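Local structure of coat protein (Papaya mosaic virus, 4DOX) at residues A[63-68]-A[116-121]; A[76-81]-A[88-93]; A[102-107]-A[140-145]; A[125-130]-A[135-140]. The protein forms the capsid of a flexible filamentous plant virus, many copies probably assembling around the genomic RNA. All blocks are in the same frame, centred on the assembly; numbering follows the deposited sequence.

Interaction 1 (A[63-68]-A[116-121]); sequences LVNFCY and NLRTDK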
loop_
_atom_site.group_PDB
_atom_site.type_symbol
_atom_site.label_atom_id
_atom_site.label_comp_id
_atom_site.label_asym_id
_atom_site.label_seq_id
_atom_site.Cartn_x
_atom_site.Cartn_y
_atom_site.Cartn_z
ATOM N N LEU A 63 9.790 0.457 -2.622
ATOM C CA LEU A 63 9.529 -0.551 -1.607
ATOM C C LEU A 63 8.281 -1.325 -2.006
ATOM O O LEU A 63 8.248 -2.573 -1.901
ATOM C CB LEU A 63 9.373 0.077 -0.224
ATOM C CG LEU A 63 8.880 -0.789 0.939
ATOM C CD1 LEU A 63 9.838 -1.892 1.269
ATOM C CD2 LEU A 63 8.740 0.086 2.115
ATOM N N VAL A 64 7.280 -0.593 -2.500
ATOM C CA VAL A 64 6.052 -1.230 -2.999
ATOM C C VAL A 64 6.324 -2.259 -4.089
ATOM O O VAL A 64 5.773 -3.369 -4.061
ATOM C CB VAL A 64 5.025 -0.194 -3.490
ATOM C CG1 VAL A 64 3.743 -0.887 -3.860
ATOM C CG2 VAL A 64 4.814 0.877 -2.397
ATOM N N ASN A 65 7.167 -1.896 -5.049
ATOM C CA ASN A 65 7.568 -2.824 -6.071
ATOM C C ASN A 65 8.172 -4.067 -5.454
ATOM O O ASN A 65 7.882 -5.175 -5.866
ATOM C CB ASN A 65 8.621 -2.184 -6.969
ATOM C CG ASN A 65 8.852 -2.973 -8.282
ATOM O OD1 ASN A 65 7.914 -3.237 -9.065
ATOM N ND2 ASN A 65 10.104 -3.323 -8.530
ATOM N N PHE A 66 9.031 -3.888 -4.457
ATOM C CA PHE A 66 9.757 -5.019 -3.900
ATOM C C PHE A 66 8.726 -5.976 -3.321
ATOM O O PHE A 66 8.843 -7.190 -3.499
ATOM C CB PHE A 66 10.746 -4.589 -2.807
ATOM C CG PHE A 66 11.335 -5.758 -2.071
ATOM C CD1 PHE A 66 12.519 -6.347 -2.505
ATOM C CD2 PHE A 66 10.661 -6.327 -0.985
ATOM C CE1 PHE A 66 13.033 -7.471 -1.839
ATOM C CE2 PHE A 66 11.170 -7.427 -0.318
ATOM C CZ PHE A 66 12.338 -8.018 -0.751
ATOM N N CYS A 67 7.709 -5.413 -2.652
ATOM C CA CYS A 67 6.639 -6.204 -2.003
ATOM C C CYS A 67 5.696 -6.861 -2.989
ATOM O O CYS A 67 5.181 -7.969 -2.718
ATOM C CB CYS A 67 5.875 -5.366 -0.996
ATOM S SG CYS A 67 6.950 -5.018 0.425
ATOM N N TYR A 68 5.512 -6.205 -4.144
ATOM C CA TYR A 68 4.790 -6.788 -5.274
ATOM C C TYR A 68 5.347 -8.165 -5.664
ATOM O O TYR A 68 4.552 -9.069 -5.991
ATOM C CB TYR A 68 4.798 -5.833 -6.466
ATOM C CG TYR A 68 3.990 -6.277 -7.667
ATOM C CD1 TYR A 68 2.660 -5.865 -7.819
ATOM C CD2 TYR A 68 4.567 -7.066 -8.667
ATOM C CE1 TYR A 68 1.904 -6.235 -8.941
ATOM C CE2 TYR A 68 3.847 -7.453 -9.788
ATOM C CZ TYR A 68 2.501 -7.045 -9.949
ATOM O OH TYR A 68 1.748 -7.449 -11.084
ATOM N N ASN A 116 -0.812 -0.266 -12.178
ATOM C CA ASN A 116 -0.584 0.337 -13.490
ATOM C C ASN A 116 0.815 0.095 -13.978
ATOM O O ASN A 116 1.056 0.012 -15.174
ATOM C CB ASN A 116 -0.841 1.846 -13.468
ATOM C CG ASN A 116 -2.290 2.198 -13.727
ATOM O OD1 ASN A 116 -3.216 1.438 -13.356
ATOM N ND2 ASN A 116 -2.503 3.353 -14.359
ATOM N N LEU A 117 1.745 -0.024 -13.044
ATOM C CA LEU A 117 3.139 -0.173 -13.421
ATOM C C LEU A 117 3.534 -1.573 -13.904
ATOM O O LEU A 117 4.384 -1.702 -14.788
ATOM C CB LEU A 117 4.041 0.283 -12.282
ATOM C CG LEU A 117 4.029 1.803 -12.192
ATOM C CD1 LEU A 117 4.602 2.225 -10.864
ATOM C CD2 LEU A 117 4.829 2.358 -13.333
ATOM N N ARG A 118 2.904 -2.608 -13.349
ATOM C CA ARG A 118 3.327 -3.969 -13.605
ATOM C C ARG A 118 2.305 -4.807 -14.377
ATOM O O ARG A 118 2.713 -5.715 -15.115
ATOM C CB ARG A 118 3.675 -4.657 -12.292
ATOM C CG ARG A 118 4.696 -3.906 -11.422
ATOM C CD ARG A 118 6.088 -4.318 -11.719
ATOM N NE ARG A 118 6.233 -5.781 -11.744
ATOM C CZ ARG A 118 6.987 -6.489 -10.901
ATOM N NH1 ARG A 118 7.692 -5.884 -9.934
ATOM N NH2 ARG A 118 7.038 -7.820 -11.028
ATOM N N THR A 119 1.010 -4.530 -14.221
ATOM C CA THR A 119 -0.038 -5.322 -14.868
ATOM C C THR A 119 0.073 -5.360 -16.418
ATOM O O THR A 119 0.299 -4.321 -17.058
ATOM C CB THR A 119 -1.398 -4.827 -14.446
ATOM O OG1 THR A 119 -1.463 -4.886 -13.026
ATOM C CG2 THR A 119 -2.525 -5.650 -15.052
ATOM N N ASP A 120 -0.068 -6.571 -16.984
ATOM C CA ASP A 120 0.192 -6.895 -18.412
ATOM C C ASP A 120 1.603 -6.508 -18.924
ATOM O O ASP A 120 1.832 -6.493 -20.139
ATOM C CB ASP A 120 -0.916 -6.347 -19.353
ATOM C CG ASP A 120 -2.326 -6.768 -18.933
ATOM O OD1 ASP A 120 -2.504 -7.846 -18.329
ATOM O OD2 ASP A 120 -3.273 -6.009 -19.226
ATOM N N LYS A 121 2.530 -6.228 -17.997
ATOM C CA LYS A 121 3.946 -5.957 -18.318
ATOM C C LYS A 121 4.962 -6.892 -17.651
ATOM O O LYS A 121 5.725 -7.532 -18.365
ATOM C CB LYS A 121 4.316 -4.510 -18.033
ATOM C CG LYS A 121 3.681 -3.532 -18.987
ATOM C CD LYS A 121 3.721 -2.132 -18.383
ATOM C CE LYS A 121 2.591 -1.282 -18.966
ATOM N NZ LYS A 121 3.014 -0.407 -20.108
HETATM O O HOH W 1 -0.657 -6.894 -11.166
#
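Arg-118, the last helical residue of helix 111-118, reaches across to helix 56-70 and meets two side chains one turn apart, Asn-65 and Tyr-68. Its NH1 donates to Asn-65 OD1 at 2.8 Å, and the bond is fairly straight (158° at the hydrogen). The acceptor lies at the edge of the guanidinium, close to its plane, whereas seen from the amide the donor stands above the carbonyl plane instead of along a lone pair. Tyr-68 comes over one face of the same group, with CD2 3.3 Å from Arg-118 CZ. Ring and guanidinium planes are 52° apart, so this is an oblique approach and not a parallel stack. The aliphatic part of the arginine covers the ring in turn: Arg-118 CG lies 4.1 Å from the Tyr-68 ring centroid, nearly on the ring normal, in a CH-pi contact. Bends at chi2 (-91°) and chi3 fold the chain so that one residue can both cover the tyrosine face and turn its NH1 to the asparagine.

Further out, Arg-118 NH2 forms a salt bridge with Asp-69, and its NE donates to Met-122 O. Each nitrogen of the buried guanidinium is therefore engaged, which fixes its rotation. At the far end of the tyrosine, a water in the ring plane lies 2.5 Å from Tyr-68 OH and donates to Thr-119 OG1 at 2.9 Å; that threonine oxygen also bonds to Trp-115 O. A buried arginine joining one helix to the C-terminal end of another in this way belongs to the interhelical packing of the all-helical coat protein fold.

Interaction 2 (A[76-81]-A[88-93]); sequences TTVTGP and SLAQLA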
loop_
_atom_site.group_PDB
_atom_site.type_symbol
_atom_site.label_atom_id
_atom_site.label_comp_id
_atom_site.label_asym_id
_atom_site.label_seq_id
_atom_site.Cartn_x
_atom_site.Cartn_y
_atom_site.Cartn_z
ATOM N N THR A 76 8.391 -10.624 6.147
ATOM C CA THR A 76 9.109 -10.575 4.864
ATOM C C THR A 76 10.490 -9.942 5.075
ATOM O O THR A 76 10.606 -8.917 5.737
ATOM C CB THR A 76 8.331 -9.711 3.810
ATOM O OG1 THR A 76 7.217 -10.447 3.296
ATOM C CG2 THR A 76 9.212 -9.343 2.652
ATOM N N THR A 77 11.528 -10.556 4.510
ATOM C CA THR A 77 12.880 -9.980 4.499
ATOM C C THR A 77 13.078 -9.038 3.331
ATOM O O THR A 77 13.182 -9.451 2.186
ATOM C CB THR A 77 13.929 -11.084 4.441
ATOM O OG1 THR A 77 13.480 -12.129 5.300
ATOM C CG2 THR A 77 15.324 -10.587 4.888
ATOM N N VAL A 78 13.123 -7.764 3.656
ATOM C CA VAL A 78 13.360 -6.727 2.678
ATOM C C VAL A 78 14.870 -6.570 2.385
ATOM O O VAL A 78 15.683 -6.328 3.327
ATOM C CB VAL A 78 12.675 -5.400 3.115
ATOM C CG1 VAL A 78 12.843 -4.355 2.053
ATOM C CG2 VAL A 78 11.181 -5.658 3.318
ATOM N N THR A 79 15.252 -6.739 1.105
ATOM C CA THR A 79 16.679 -6.626 0.719
ATOM C C THR A 79 16.939 -5.614 -0.413
ATOM O O THR A 79 16.009 -5.154 -1.096
ATOM C CB THR A 79 17.251 -7.970 0.222
ATOM O OG1 THR A 79 16.611 -8.305 -1.028
ATOM C CG2 THR A 79 17.037 -9.073 1.239
ATOM N N GLY A 80 18.211 -5.315 -0.643
ATOM C CA GLY A 80 18.568 -4.463 -1.762
ATOM C C GLY A 80 18.492 -2.954 -1.520
ATOM O O GLY A 80 17.840 -2.483 -0.565
ATOM N N PRO A 81 19.175 -2.188 -2.390
ATOM C CA PRO A 81 19.298 -0.730 -2.272
ATOM C C PRO A 81 18.048 -0.006 -2.785
ATOM O O PRO A 81 17.254 -0.599 -3.516
ATOM C CB PRO A 81 20.478 -0.410 -3.198
ATOM C CG PRO A 81 20.346 -1.484 -4.294
ATOM C CD PRO A 81 19.899 -2.724 -3.566
ATOM N N SER A 88 18.624 1.904 2.248
ATOM C CA SER A 88 18.255 0.599 1.634
ATOM C C SER A 88 16.743 0.431 1.695
ATOM O O SER A 88 16.081 1.174 2.407
ATOM C CB SER A 88 18.917 -0.558 2.393
ATOM O OG SER A 88 18.431 -0.627 3.720
ATOM N N LEU A 89 16.186 -0.528 0.958
ATOM C CA LEU A 89 14.754 -0.806 1.064
ATOM C C LEU A 89 14.412 -1.226 2.500
ATOM O O LEU A 89 13.387 -0.791 3.065
ATOM C CB LEU A 89 14.276 -1.855 0.048
ATOM C CG LEU A 89 14.429 -1.483 -1.440
ATOM C CD1 LEU A 89 13.899 -2.546 -2.349
ATOM C CD2 LEU A 89 13.824 -0.144 -1.863
ATOM N N ALA A 90 15.278 -2.035 3.111
ATOM C CA ALA A 90 15.016 -2.457 4.483
ATOM C C ALA A 90 14.881 -1.247 5.398
ATOM O O ALA A 90 14.069 -1.263 6.309
ATOM C CB ALA A 90 16.078 -3.428 5.019
ATOM N N GLN A 91 15.679 -0.204 5.158
ATOM C CA GLN A 91 15.595 1.010 5.983
ATOM C C GLN A 91 14.247 1.710 5.829
ATOM O O GLN A 91 13.643 2.121 6.823
ATOM C CB GLN A 91 16.754 1.944 5.722
ATOM C CG GLN A 91 18.062 1.374 6.251
ATOM C CD GLN A 91 19.256 2.306 6.010
ATOM O OE1 GLN A 91 19.944 2.234 4.965
ATOM N NE2 GLN A 91 19.479 3.209 6.957
ATOM N N LEU A 92 13.774 1.789 4.589
ATOM C CA LEU A 92 12.475 2.388 4.298
ATOM C C LEU A 92 11.377 1.593 4.954
ATOM O O LEU A 92 10.468 2.180 5.521
ATOM C CB LEU A 92 12.210 2.482 2.791
ATOM C CG LEU A 92 13.080 3.432 1.953
ATOM C CD1 LEU A 92 12.641 3.397 0.450
ATOM C CD2 LEU A 92 13.036 4.878 2.528
ATOM N N ALA A 93 11.487 0.264 4.911
ATOM C CA ALA A 93 10.538 -0.612 5.555
ATOM C C ALA A 93 10.491 -0.344 7.066
ATOM O O ALA A 93 9.394 -0.365 7.698
ATOM C CB ALA A 93 10.872 -2.047 5.286
HETATM O O HOH W 2 17.354 -3.597 2.060
#
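Val-78 is the bump of this contact, and the first turn of helix 89-98 supplies the hollow. The two methyls of Val-78 divide the work. CG1, anti to the backbone N (chi1 -176°), presses against Leu-89 CB at 3.5 Å, while CG2 reaches one turn along the helix to Ala-93 CB at 4.1 Å. The small Ala-90 lets the extended chain come close, its CB resting 3.4 Å from Val-78 O. In the reverse sense, Leu-89 fills a dip in the loop: its CG lies 3.6 Å from Pro-81 O, and CD1 extends to Thr-79 O. At the backbone angles of Gly-80 (phi 84°, psi 161°) a side chain would be jammed against Thr-79 O, which suits a glycine; its carbonyl O accepts from Leu-89 N at 3.0 Å. A water next to this bond donates to Gly-80 O and accepts from Ala-90 N, so that two amides of the opening helical turn are satisfied at the loop. Ser-88, the N-cap, forms a capping box with Gln-91. The loop 76-81 thus packs along the start of helix 89-98, and on the side of helix 56-70 Phe-66 touches Leu-89, Thr-76 and Thr-79.

Interaction 3 (A[102-107]-A[140-145]); sequences SLRKFC and AFDFFD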
loop_
_atom_site.group_PDB
_atom_site.type_symbol
_atom_site.label_atom_id
_atom_site.label_comp_id
_atom_site.label_asym_id
_atom_site.label_seq_id
_atom_site.Cartn_x
_atom_site.Cartn_y
_atom_site.Cartn_z
ATOM N N SER A 102 1.538 -1.153 9.305
ATOM C CA SER A 102 2.255 -2.354 8.896
ATOM C C SER A 102 2.679 -2.157 7.436
ATOM O O SER A 102 2.125 -1.299 6.705
ATOM C CB SER A 102 1.320 -3.553 8.942
ATOM O OG SER A 102 0.292 -3.372 7.950
ATOM N N LEU A 103 3.637 -2.967 7.003
ATOM C CA LEU A 103 4.178 -2.860 5.665
ATOM C C LEU A 103 3.043 -3.191 4.666
ATOM O O LEU A 103 2.953 -2.622 3.552
ATOM C CB LEU A 103 5.356 -3.822 5.566
ATOM C CG LEU A 103 6.131 -4.045 4.277
ATOM C CD1 LEU A 103 6.672 -2.715 3.675
ATOM C CD2 LEU A 103 7.243 -5.016 4.566
ATOM N N ARG A 104 2.140 -4.068 5.110
ATOM C CA ARG A 104 1.058 -4.541 4.264
ATOM C C ARG A 104 0.080 -3.425 3.958
ATOM O O ARG A 104 -0.328 -3.268 2.809
ATOM C CB ARG A 104 0.353 -5.730 4.910
ATOM C CG ARG A 104 -1.032 -6.067 4.341
ATOM C CD ARG A 104 -1.086 -7.053 3.233
ATOM N NE ARG A 104 -0.019 -8.057 3.241
ATOM C CZ ARG A 104 -0.108 -9.318 3.696
ATOM N NH1 ARG A 104 -1.212 -9.762 4.245
ATOM N NH2 ARG A 104 0.933 -10.137 3.612
ATOM N N LYS A 105 -0.278 -2.654 4.984
ATOM C CA LYS A 105 -1.235 -1.569 4.816
ATOM C C LYS A 105 -0.637 -0.492 3.970
ATOM O O LYS A 105 -1.347 0.082 3.151
ATOM C CB LYS A 105 -1.722 -0.997 6.162
ATOM C CG LYS A 105 -2.806 -1.822 6.742
ATOM C CD LYS A 105 -2.992 -1.550 8.209
ATOM C CE LYS A 105 -3.914 -2.608 8.844
ATOM N NZ LYS A 105 -4.351 -2.111 10.179
ATOM N N PHE A 106 0.649 -0.199 4.168
ATOM C CA PHE A 106 1.341 0.799 3.376
ATOM C C PHE A 106 1.361 0.412 1.881
ATOM O O PHE A 106 1.110 1.241 1.013
ATOM C CB PHE A 106 2.782 0.916 3.870
ATOM C CG PHE A 106 3.593 2.023 3.192
ATOM C CD1 PHE A 106 4.531 1.725 2.199
ATOM C CD2 PHE A 106 3.427 3.356 3.558
ATOM C CE1 PHE A 106 5.274 2.733 1.576
ATOM C CE2 PHE A 106 4.201 4.388 2.936
ATOM C CZ PHE A 106 5.124 4.063 1.948
ATOM N N CYS A 107 1.690 -0.846 1.571
ATOM C CA CYS A 107 1.699 -1.286 0.166
ATOM C C CYS A 107 0.292 -1.200 -0.419
ATOM O O CYS A 107 0.142 -0.808 -1.565
ATOM C CB CYS A 107 2.287 -2.694 0.016
ATOM S SG CYS A 107 4.062 -2.722 0.526
ATOM N N ALA A 140 -1.416 -12.059 -8.232
ATOM C CA ALA A 140 -0.647 -12.857 -7.230
ATOM C C ALA A 140 0.272 -11.990 -6.344
ATOM O O ALA A 140 1.474 -12.286 -6.184
ATOM C CB ALA A 140 0.111 -14.035 -7.884
ATOM N N PHE A 141 -0.287 -10.903 -5.824
ATOM C CA PHE A 141 0.392 -10.168 -4.785
ATOM C C PHE A 141 -0.527 -9.978 -3.617
ATOM O O PHE A 141 -1.771 -9.952 -3.778
ATOM C CB PHE A 141 1.033 -8.855 -5.258
ATOM C CG PHE A 141 0.091 -7.856 -5.881
ATOM C CD1 PHE A 141 -0.133 -6.623 -5.262
ATOM C CD2 PHE A 141 -0.497 -8.089 -7.143
ATOM C CE1 PHE A 141 -1.006 -5.669 -5.865
ATOM C CE2 PHE A 141 -1.339 -7.150 -7.733
ATOM C CZ PHE A 141 -1.591 -5.943 -7.106
ATOM N N ASP A 142 0.072 -9.878 -2.429
ATOM C CA ASP A 142 -0.715 -9.917 -1.221
ATOM C C ASP A 142 -1.400 -8.626 -0.811
ATOM O O ASP A 142 -1.961 -8.574 0.278
ATOM C CB ASP A 142 0.072 -10.518 -0.055
ATOM C CG ASP A 142 1.225 -9.639 0.414
ATOM O OD1 ASP A 142 1.291 -8.438 0.064
ATOM O OD2 ASP A 142 2.073 -10.159 1.169
ATOM N N PHE A 143 -1.372 -7.592 -1.644
ATOM C CA PHE A 143 -2.175 -6.401 -1.373
ATOM C C PHE A 143 -2.938 -6.001 -2.614
ATOM O O PHE A 143 -3.172 -4.804 -2.878
ATOM C CB PHE A 143 -1.319 -5.241 -0.863
ATOM C CG PHE A 143 -0.145 -4.922 -1.733
ATOM C CD1 PHE A 143 1.000 -5.739 -1.714
ATOM C CD2 PHE A 143 -0.163 -3.789 -2.563
ATOM C CE1 PHE A 143 2.134 -5.428 -2.509
ATOM C CE2 PHE A 143 0.955 -3.466 -3.380
ATOM C CZ PHE A 143 2.110 -4.291 -3.358
ATOM N N PHE A 144 -3.302 -7.011 -3.388
ATOM C CA PHE A 144 -4.100 -6.821 -4.554
ATOM C C PHE A 144 -5.409 -6.155 -4.159
ATOM O O PHE A 144 -5.974 -5.390 -4.968
ATOM C CB PHE A 144 -4.330 -8.175 -5.197
ATOM C CG PHE A 144 -5.500 -8.234 -6.155
ATOM C CD1 PHE A 144 -5.350 -7.846 -7.503
ATOM C CD2 PHE A 144 -6.742 -8.714 -5.730
ATOM C CE1 PHE A 144 -6.414 -7.923 -8.400
ATOM C CE2 PHE A 144 -7.823 -8.791 -6.618
ATOM C CZ PHE A 144 -7.663 -8.397 -7.951
ATOM N N ASP A 145 -5.892 -6.415 -2.931
ATOM C CA ASP A 145 -7.203 -5.891 -2.482
ATOM C C ASP A 145 -7.214 -4.397 -2.376
ATOM O O ASP A 145 -8.253 -3.808 -2.070
ATOM C CB ASP A 145 -7.668 -6.463 -1.114
ATOM C CG ASP A 145 -6.552 -6.514 -0.047
ATOM O OD1 ASP A 145 -6.768 -7.296 0.918
ATOM O OD2 ASP A 145 -5.479 -5.826 -0.166
#
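Arg-104 and Asp-142 form a salt bridge, with NH2 2.7 Å from OD2. As a hydrogen bond it is weak, the angle at the hydrogen being only 117°, and the guanidinium and carboxylate planes are turned 51° from each other. The arginine arrives bent at chi2 and chi3, which lays its CD 3.4 Å from Asp-142 O. Ser-72 ties the pair from outside: its OG is hydrogen-bonded both to Asp-142 OD1 and to Arg-104 NE, so Asp-142 OD1 and Arg-104 NE share one hydroxyl.

Next to this polar pair the contact becomes apolar. Cys-107 CB stands over the middle of the Phe-143 ring, 3.5 Å from its centroid and on the ring normal, in a CH-pi contact. The sulfur is farther off, SG lying 4.7 Å from the same centroid in an oblique sulfur-aromatic approach. With CG between its backbone N and carbonyl carbon (chi1 52°), Phe-143 turns one face to Cys-107; the opposite face is covered by Phe-141 CD1. The ring is thus held between a helix and its own loop. Around it, Val-64 of helix 56-70 and Ala-111 and Ile-114 of helix 111-118 also touch Phe-143, which places the Phe-143 ring in the core, between helices 56-70, 103-108 and 111-118.

Interaction 4 (A[125-130]-A[135-140]); sequences ANWEAS and SAKFAA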
loop_
_atom_site.group_PDB
_atom_site.type_symbol
_atom_site.label_atom_id
_atom_site.label_comp_id
_atom_site.label_asym_id
_atom_site.label_seq_id
_atom_site.Cartn_x
_atom_site.Cartn_y
_atom_site.Cartn_z
ATOM N N ALA A 125 6.985 -11.973 -9.680
ATOM C CA ALA A 125 8.044 -12.952 -9.942
ATOM C C ALA A 125 7.664 -14.426 -9.598
ATOM O O ALA A 125 7.897 -15.343 -10.397
ATOM C CB ALA A 125 9.332 -12.530 -9.277
ATOM N N ASN A 126 7.033 -14.620 -8.446
ATOM C CA ASN A 126 6.773 -15.953 -7.914
ATOM C C ASN A 126 5.339 -16.436 -8.115
ATOM O O ASN A 126 4.887 -17.330 -7.385
ATOM C CB ASN A 126 7.122 -15.997 -6.408
ATOM C CG ASN A 126 8.543 -15.503 -6.120
ATOM O OD1 ASN A 126 9.515 -16.104 -6.558
ATOM N ND2 ASN A 126 8.657 -14.391 -5.403
ATOM N N TRP A 127 4.621 -15.866 -9.094
ATOM C CA TRP A 127 3.200 -16.209 -9.310
ATOM C C TRP A 127 2.934 -17.700 -9.449
ATOM O O TRP A 127 1.932 -18.211 -8.944
ATOM C CB TRP A 127 2.602 -15.434 -10.490
ATOM C CG TRP A 127 3.149 -15.807 -11.859
ATOM C CD1 TRP A 127 4.128 -15.151 -12.588
ATOM C CD2 TRP A 127 2.707 -16.900 -12.679
ATOM N NE1 TRP A 127 4.324 -15.785 -13.786
ATOM C CE2 TRP A 127 3.473 -16.860 -13.871
ATOM C CE3 TRP A 127 1.737 -17.926 -12.515
ATOM C CZ2 TRP A 127 3.308 -17.798 -14.880
ATOM C CZ3 TRP A 127 1.577 -18.855 -13.523
ATOM C CH2 TRP A 127 2.358 -18.786 -14.683
ATOM N N GLU A 128 3.848 -18.390 -10.116
ATOM C CA GLU A 128 3.689 -19.822 -10.324
ATOM C C GLU A 128 3.952 -20.656 -9.090
ATOM O O GLU A 128 3.247 -21.599 -8.819
ATOM C CB GLU A 128 4.562 -20.313 -11.445
ATOM C CG GLU A 128 4.226 -21.721 -11.829
ATOM C CD GLU A 128 4.633 -21.978 -13.245
ATOM O OE1 GLU A 128 5.383 -21.113 -13.816
ATOM O OE2 GLU A 128 4.181 -23.020 -13.776
ATOM N N ALA A 129 4.982 -20.321 -8.346
ATOM C CA ALA A 129 5.208 -20.964 -7.069
ATOM C C ALA A 129 4.005 -20.774 -6.120
ATOM O O ALA A 129 3.671 -21.694 -5.381
ATOM C CB ALA A 129 6.489 -20.455 -6.437
ATOM N N SER A 130 3.351 -19.606 -6.124
ATOM C CA SER A 130 2.087 -19.468 -5.375
ATOM C C SER A 130 1.014 -20.218 -6.172
ATOM O O SER A 130 1.312 -20.915 -7.164
ATOM C CB SER A 130 1.708 -18.008 -5.146
ATOM O OG SER A 130 2.793 -17.247 -4.625
ATOM N N SER A 135 -3.561 -17.194 -16.242
ATOM C CA SER A 135 -4.551 -16.159 -16.464
ATOM C C SER A 135 -4.924 -15.326 -15.209
ATOM O O SER A 135 -5.568 -14.321 -15.333
ATOM C CB SER A 135 -5.779 -16.768 -17.120
ATOM O OG SER A 135 -5.829 -18.145 -16.833
ATOM N N ALA A 136 -4.550 -15.752 -14.008
ATOM C CA ALA A 136 -4.821 -14.965 -12.800
ATOM C C ALA A 136 -3.540 -14.355 -12.239
ATOM O O ALA A 136 -3.522 -13.795 -11.174
ATOM C CB ALA A 136 -5.532 -15.798 -11.752
ATOM N N LYS A 137 -2.480 -14.459 -13.016
ATOM C CA LYS A 137 -1.124 -14.103 -12.673
ATOM C C LYS A 137 -0.919 -12.759 -11.990
ATOM O O LYS A 137 -0.125 -12.634 -11.067
ATOM C CB LYS A 137 -0.473 -13.870 -13.985
ATOM C CG LYS A 137 0.466 -14.808 -14.412
ATOM C CD LYS A 137 1.499 -14.010 -15.090
ATOM C CE LYS A 137 1.261 -13.805 -16.522
ATOM N NZ LYS A 137 1.442 -15.095 -17.157
ATOM N N PHE A 138 -1.608 -11.748 -12.521
ATOM C CA PHE A 138 -1.435 -10.358 -12.158
ATOM C C PHE A 138 -2.156 -10.034 -10.875
ATOM O O PHE A 138 -2.114 -8.921 -10.405
ATOM C CB PHE A 138 -1.829 -9.457 -13.325
ATOM C CG PHE A 138 -0.836 -9.480 -14.422
ATOM C CD1 PHE A 138 -1.090 -10.138 -15.630
ATOM C CD2 PHE A 138 0.408 -8.906 -14.224
ATOM C CE1 PHE A 138 -0.118 -10.183 -16.625
ATOM C CE2 PHE A 138 1.374 -8.951 -15.203
ATOM C CZ PHE A 138 1.109 -9.585 -16.411
ATOM N N ALA A 139 -2.786 -11.056 -10.312
ATOM C CA ALA A 139 -3.472 -10.993 -9.040
ATOM C C ALA A 139 -2.594 -11.525 -7.897
ATOM O O ALA A 139 -2.975 -11.465 -6.737
ATOM C CB ALA A 139 -4.722 -11.789 -9.141
ATOM N N ALA A 140 -1.416 -12.059 -8.232
ATOM C CA ALA A 140 -0.647 -12.857 -7.230
ATOM C C ALA A 140 0.272 -11.990 -6.344
ATOM O O ALA A 140 1.474 -12.286 -6.184
ATOM C CB ALA A 140 0.111 -14.035 -7.884
#
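Trp-127 and Ala-140 mark the closest approach of the two backbones, their CA atoms 5.5 Å apart, in a loop-to-loop packing at the surface of the helical coat protein. Segment 125-130 makes a helix-like turn, in which 127-129 have helical backbone angles and Ser-130 N bonds back to Asn-126 O at 3.0 Å. Opposite it, residues 137-139 belong to a short 3-10 segment, where Ala-140 N donates to Lys-137 O. Both segments belong to the long connection between helix 111-118 and helix 165-172, which doubles back on itself here. The turn is held to helix 56-70 through Asp-69, whose OD1 accepts from Ala-125 N and whose O accepts from Asn-126 ND2. Ala-136 and Ala-139 touch helix 165-172.

The side chains close the gap by apolar and aromatic contacts. Trp-127 CB lies 3.9 Å from Ala-140 CB, a plain methylene-methyl contact beside the point of closest backbone approach. With chi1 at 68°, the indole turns one face to Lys-137; Glu-128 CB lies over part of the opposite face. The lysine runs across the indole and not end-on into it: CG is 3.5 Å from Trp-127 CD2, at the bond shared by the two rings. Further along the lysine, CD stands over the five-membered ring, 3.6 Å from its centroid, as a CH-pi contact. Bent back at the end of the chain, Lys-137 NZ makes a weak hydrogen bond to Pro-134 O and an off-centre cation-pi contact with Trp-127, 4.6 Å from the centroid of the six-membered ring.

Overall arrangement
Helix 56-70 connects most of these contacts. Interactions 1 and 3, with centres 11 Å apart, meet where Tyr-68 CE1 lies 3.5 Å from Phe-141 CD2 and Cys-67 CB 3.5 Å from Cys-107 SG; their segments alternate along the chain, and the two contacts pack against each other. On another side of the helix, Phe-66 CB touches Leu-89 CD1 at 3.8 Å and leads to interaction 2. Interaction 4 borders interaction 1 through Phe-138, whose CD2 lies 3.7 Å from Tyr-68 OH, and shares Ala-140 with interaction 3. Interactions 2 and 4 do not touch, their centres lying about 22 Å apart.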